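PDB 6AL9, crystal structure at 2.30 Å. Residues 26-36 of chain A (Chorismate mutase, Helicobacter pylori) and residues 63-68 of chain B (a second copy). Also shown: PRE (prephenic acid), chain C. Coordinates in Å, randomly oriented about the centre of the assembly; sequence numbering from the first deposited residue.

Chain A (26-36) LLDKRLEIALK
Chain B (63-68) DFKHLN

Residues 26-36 of chain A are an uninterrupted piece of a longer α-helix, with phi between -59° and -75° and psi between -29° and -47° and i to i+4 hydrogen bonds from Arg A30 N to Leu A26 O (3.0 Å) through Lys A36 N to Glu A32 O (3.0 Å). Residues 63-68 of chain B, from the second copy, form an irregular segment: phi/psi is -93/117 at Asp B63, -132/148 at Phe B64, -67/-43 at Lys B65, -128/-24 at His B66, -68/140 at Leu B67 and -132/-170 at Asn B68. The backbones come closest at Asp A28 and Leu B67, CA to CA 5.8 Å, and the two stretches together bury 435 Å².

Asp A28 (chi1 t, -157°; chi2 36°) anchors the contact. Its CA-to-CB bond points sideways, but its carboxylate reaches three successive amides of the turning chain B backbone. Asp A28 OD2 accepts from Lys B65 N at 2.8 Å; Asp A28 OD1 accepts from His B66 N at 2.8 Å and from Leu B67 N at 3.0 Å. The N-H...O angles are 139°, 150° and 139°, respectively. Asp A28 OD2 also lies 3.4 Å from Phe B64 CB and near the plane of the Phe B64 ring (chi1 m, chi2 -64°), at its edge.

One turn along the helix, Glu A32 (t, p, chi3 7°) holds a second polar cluster. Glu A32 OE1 accepts from His B66 NE2 at 2.9 Å, with an angle of 158°, and lies near the imidazole plane. The same Glu A32 OE1 makes a salt bridge with Lys B65 NZ at 3.3 Å, a weak hydrogen bond; Lys B65 is m, t, p, t. Glu A32 OE2 bridges within the helix to Lys A36 NZ at 3.6 Å.

The CA-to-CB bond of His B66 (m, chi2 -73°) points toward the helix, where Leu A35 CD2 (t, p) approaches His B66 CE1 to 3.7 Å and Leu A31 CD1 (m, t) lies 4.0 Å from His B66 CB. Leu B67 (m, t) supplies the apolar contact: its CD2 is 3.8 Å from Leu A27 CD2 (t, p) and 3.7 Å from Leu A31 CD1.

The CA-to-CB bond of Arg A30 points away from the chain B stretch. Extended (t, t, t, chi4 -83°), the side chain binds the ring-attached carboxylate of prephenate through Arg A30 NH1 to PRE O71 at 2.9 Å and Arg A30 NH2 to PRE O72 at 3.3 Å. Asn B68 (p, chi2 36°) makes no contact with the helix stretch; it occupies an N-cap position, its side chain capping a backbone N just beyond the segment.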

# COMPACT_ATOMS: atom_id res chain seq x y z
N LEU A 26 4.26 3.80 -6.66
CA LEU A 26 3.48 2.67 -7.21
C LEU A 26 1.97 2.87 -7.00
O LEU A 26 1.17 2.54 -7.87
CB LEU A 26 3.91 1.33 -6.61
CG LEU A 26 5.22 0.68 -7.07
CD1 LEU A 26 5.38 -0.65 -6.37
CD2 LEU A 26 5.30 0.46 -8.58
N LEU A 27 1.58 3.42 -5.87
CA LEU A 27 0.14 3.63 -5.60
C LEU A 27 -0.45 4.72 -6.50
O LEU A 27 -1.57 4.62 -6.97
CB LEU A 27 -0.09 3.96 -4.12
CG LEU A 27 -1.55 4.25 -3.76
CD1 LEU A 27 -2.38 2.98 -3.85
CD2 LEU A 27 -1.59 4.86 -2.36
N ASP A 28 0.34 5.75 -6.75
CA ASP A 28 -0.03 6.79 -7.68
C ASP A 28 -0.22 6.24 -9.11
O ASP A 28 -1.15 6.61 -9.81
CB ASP A 28 1.06 7.87 -7.65
CG ASP A 28 0.56 9.21 -8.13
OD1 ASP A 28 -0.60 9.57 -7.85
OD2 ASP A 28 1.35 9.90 -8.78
N LYS A 29 0.64 5.33 -9.53
CA LYS A 29 0.53 4.73 -10.85
C LYS A 29 -0.72 3.83 -10.92
O LYS A 29 -1.33 3.66 -11.99
CB LYS A 29 1.79 3.91 -11.17
CG LYS A 29 2.94 4.72 -11.77
CD LYS A 29 4.31 4.30 -11.20
CE LYS A 29 5.48 4.57 -12.15
NZ LYS A 29 5.67 3.50 -13.19
N ARG A 30 -1.05 3.23 -9.79
CA ARG A 30 -2.15 2.28 -9.74
C ARG A 30 -3.48 3.01 -9.78
O ARG A 30 -4.47 2.49 -10.34
CB ARG A 30 -2.05 1.39 -8.50
CG ARG A 30 -2.97 0.19 -8.50
CD ARG A 30 -3.08 -0.40 -7.10
NE ARG A 30 -3.60 -1.76 -7.11
CZ ARG A 30 -4.89 -2.06 -7.16
NH1 ARG A 30 -5.83 -1.11 -7.22
NH2 ARG A 30 -5.25 -3.34 -7.16
N LEU A 31 -3.50 4.22 -9.20
CA LEU A 31 -4.63 5.15 -9.38
C LEU A 31 -4.81 5.62 -10.81
O LEU A 31 -5.94 5.75 -11.27
CB LEU A 31 -4.48 6.34 -8.45
CG LEU A 31 -4.64 5.98 -6.97
CD1 LEU A 31 -4.69 7.24 -6.12
CD2 LEU A 31 -5.86 5.07 -6.72
N GLU A 32 -3.70 5.90 -11.50
CA GLU A 32 -3.75 6.30 -12.92
C GLU A 32 -4.38 5.21 -13.79
O GLU A 32 -5.19 5.51 -14.66
CB GLU A 32 -2.35 6.60 -13.43
CG GLU A 32 -2.20 6.64 -14.95
CD GLU A 32 -2.76 7.91 -15.58
OE1 GLU A 32 -3.17 8.86 -14.85
OE2 GLU A 32 -2.79 7.95 -16.84
N ILE A 33 -3.97 3.97 -13.60
CA ILE A 33 -4.54 2.86 -14.33
C ILE A 33 -6.01 2.64 -13.98
O ILE A 33 -6.80 2.34 -14.85
CB ILE A 33 -3.77 1.55 -14.08
CG1 ILE A 33 -2.39 1.63 -14.69
CG2 ILE A 33 -4.46 0.35 -14.74
CD1 ILE A 33 -1.54 0.46 -14.27
N ALA A 34 -6.38 2.78 -12.71
CA ALA A 34 -7.80 2.70 -12.35
C ALA A 34 -8.61 3.85 -12.95
O ALA A 34 -9.81 3.71 -13.20
CB ALA A 34 -7.99 2.64 -10.83
N LEU A 35 -7.97 4.99 -13.14
CA LEU A 35 -8.60 6.10 -13.85
C LEU A 35 -8.88 5.66 -15.29
O LEU A 35 -9.97 5.86 -15.81
CB LEU A 35 -7.71 7.34 -13.85
CG LEU A 35 -8.23 8.57 -14.62
CD1 LEU A 35 -9.61 8.97 -14.11
CD2 LEU A 35 -7.27 9.75 -14.55
N LYS A 36 -7.89 5.05 -15.95
CA LYS A 36 -8.10 4.57 -17.32
C LYS A 36 -9.23 3.57 -17.39
O LYS A 36 -10.01 3.58 -18.31
CB LYS A 36 -6.81 4.00 -17.88
CG LYS A 36 -5.83 5.08 -18.27
CD LYS A 36 -4.40 4.61 -18.13
CE LYS A 36 -3.57 5.01 -19.34
NZ LYS A 36 -2.14 5.16 -18.97
N ASP B 63 5.81 15.00 -5.50
CA ASP B 63 4.99 15.26 -6.70
C ASP B 63 4.28 14.02 -7.21
O ASP B 63 4.93 13.06 -7.62
CB ASP B 63 5.83 15.83 -7.83
CG ASP B 63 5.46 17.25 -8.15
OD1 ASP B 63 5.97 18.17 -7.45
OD2 ASP B 63 4.64 17.44 -9.08
N PHE B 64 2.95 14.05 -7.18
CA PHE B 64 2.14 12.91 -7.60
C PHE B 64 1.05 13.37 -8.53
O PHE B 64 0.55 14.46 -8.37
CB PHE B 64 1.44 12.28 -6.38
CG PHE B 64 2.38 11.66 -5.39
CD1 PHE B 64 3.17 10.58 -5.74
CD2 PHE B 64 2.47 12.16 -4.09
CE1 PHE B 64 4.04 10.03 -4.82
CE2 PHE B 64 3.32 11.60 -3.18
CZ PHE B 64 4.10 10.53 -3.54
N LYS B 65 0.66 12.52 -9.47
CA LYS B 65 -0.50 12.79 -10.33
C LYS B 65 -1.82 12.79 -9.57
O LYS B 65 -2.66 13.64 -9.79
CB LYS B 65 -0.61 11.76 -11.48
CG LYS B 65 0.50 11.82 -12.52
CD LYS B 65 0.08 11.10 -13.80
CE LYS B 65 -0.76 12.01 -14.69
NZ LYS B 65 -1.26 11.33 -15.92
N HIS B 66 -2.01 11.84 -8.67
CA HIS B 66 -3.29 11.65 -8.04
C HIS B 66 -3.25 11.61 -6.51
O HIS B 66 -4.25 11.85 -5.85
CB HIS B 66 -3.91 10.35 -8.54
CG HIS B 66 -3.94 10.22 -10.02
ND1 HIS B 66 -4.80 10.95 -10.81
CD2 HIS B 66 -3.22 9.43 -10.86
CE1 HIS B 66 -4.61 10.61 -12.08
NE2 HIS B 66 -3.66 9.70 -12.13
N LEU B 67 -2.12 11.26 -5.92
CA LEU B 67 -2.09 11.16 -4.46
C LEU B 67 -2.24 12.57 -3.91
O LEU B 67 -1.67 13.50 -4.46
CB LEU B 67 -0.78 10.55 -3.95
CG LEU B 67 -0.48 9.08 -4.30
CD1 LEU B 67 0.71 8.58 -3.49
CD2 LEU B 67 -1.70 8.19 -4.11
N ASN B 68 -3.00 12.71 -2.83
CA ASN B 68 -2.93 13.89 -1.97
C ASN B 68 -2.85 13.43 -0.51
O ASN B 68 -2.68 12.25 -0.24
CB ASN B 68 -4.16 14.74 -2.19
CG ASN B 68 -5.43 13.95 -2.02
OD1 ASN B 68 -5.51 13.06 -1.15
ND2 ASN B 68 -6.42 14.23 -2.84
C1 PRE C . -10.34 -2.15 -8.91
C2 PRE C . -11.23 -1.07 -8.38
C3 PRE C . -12.50 -1.28 -8.06
C4 PRE C . -13.18 -2.62 -8.22
O4 PRE C . -13.80 -3.01 -6.98
C5 PRE C . -12.26 -3.71 -8.71
C6 PRE C . -10.98 -3.49 -9.03
C7 PRE C . -9.04 -2.20 -8.18
O71 PRE C . -8.75 -1.32 -7.35
O72 PRE C . -8.25 -3.13 -8.47
C8 PRE C . -9.99 -1.71 -10.34
C1' PRE C . -11.16 -1.90 -11.28
O1' PRE C . -12.03 -1.05 -11.38
C2' PRE C . -11.28 -3.12 -12.08
O'L PRE C . -12.38 -3.35 -12.63
O'M PRE C . -10.30 -3.89 -12.20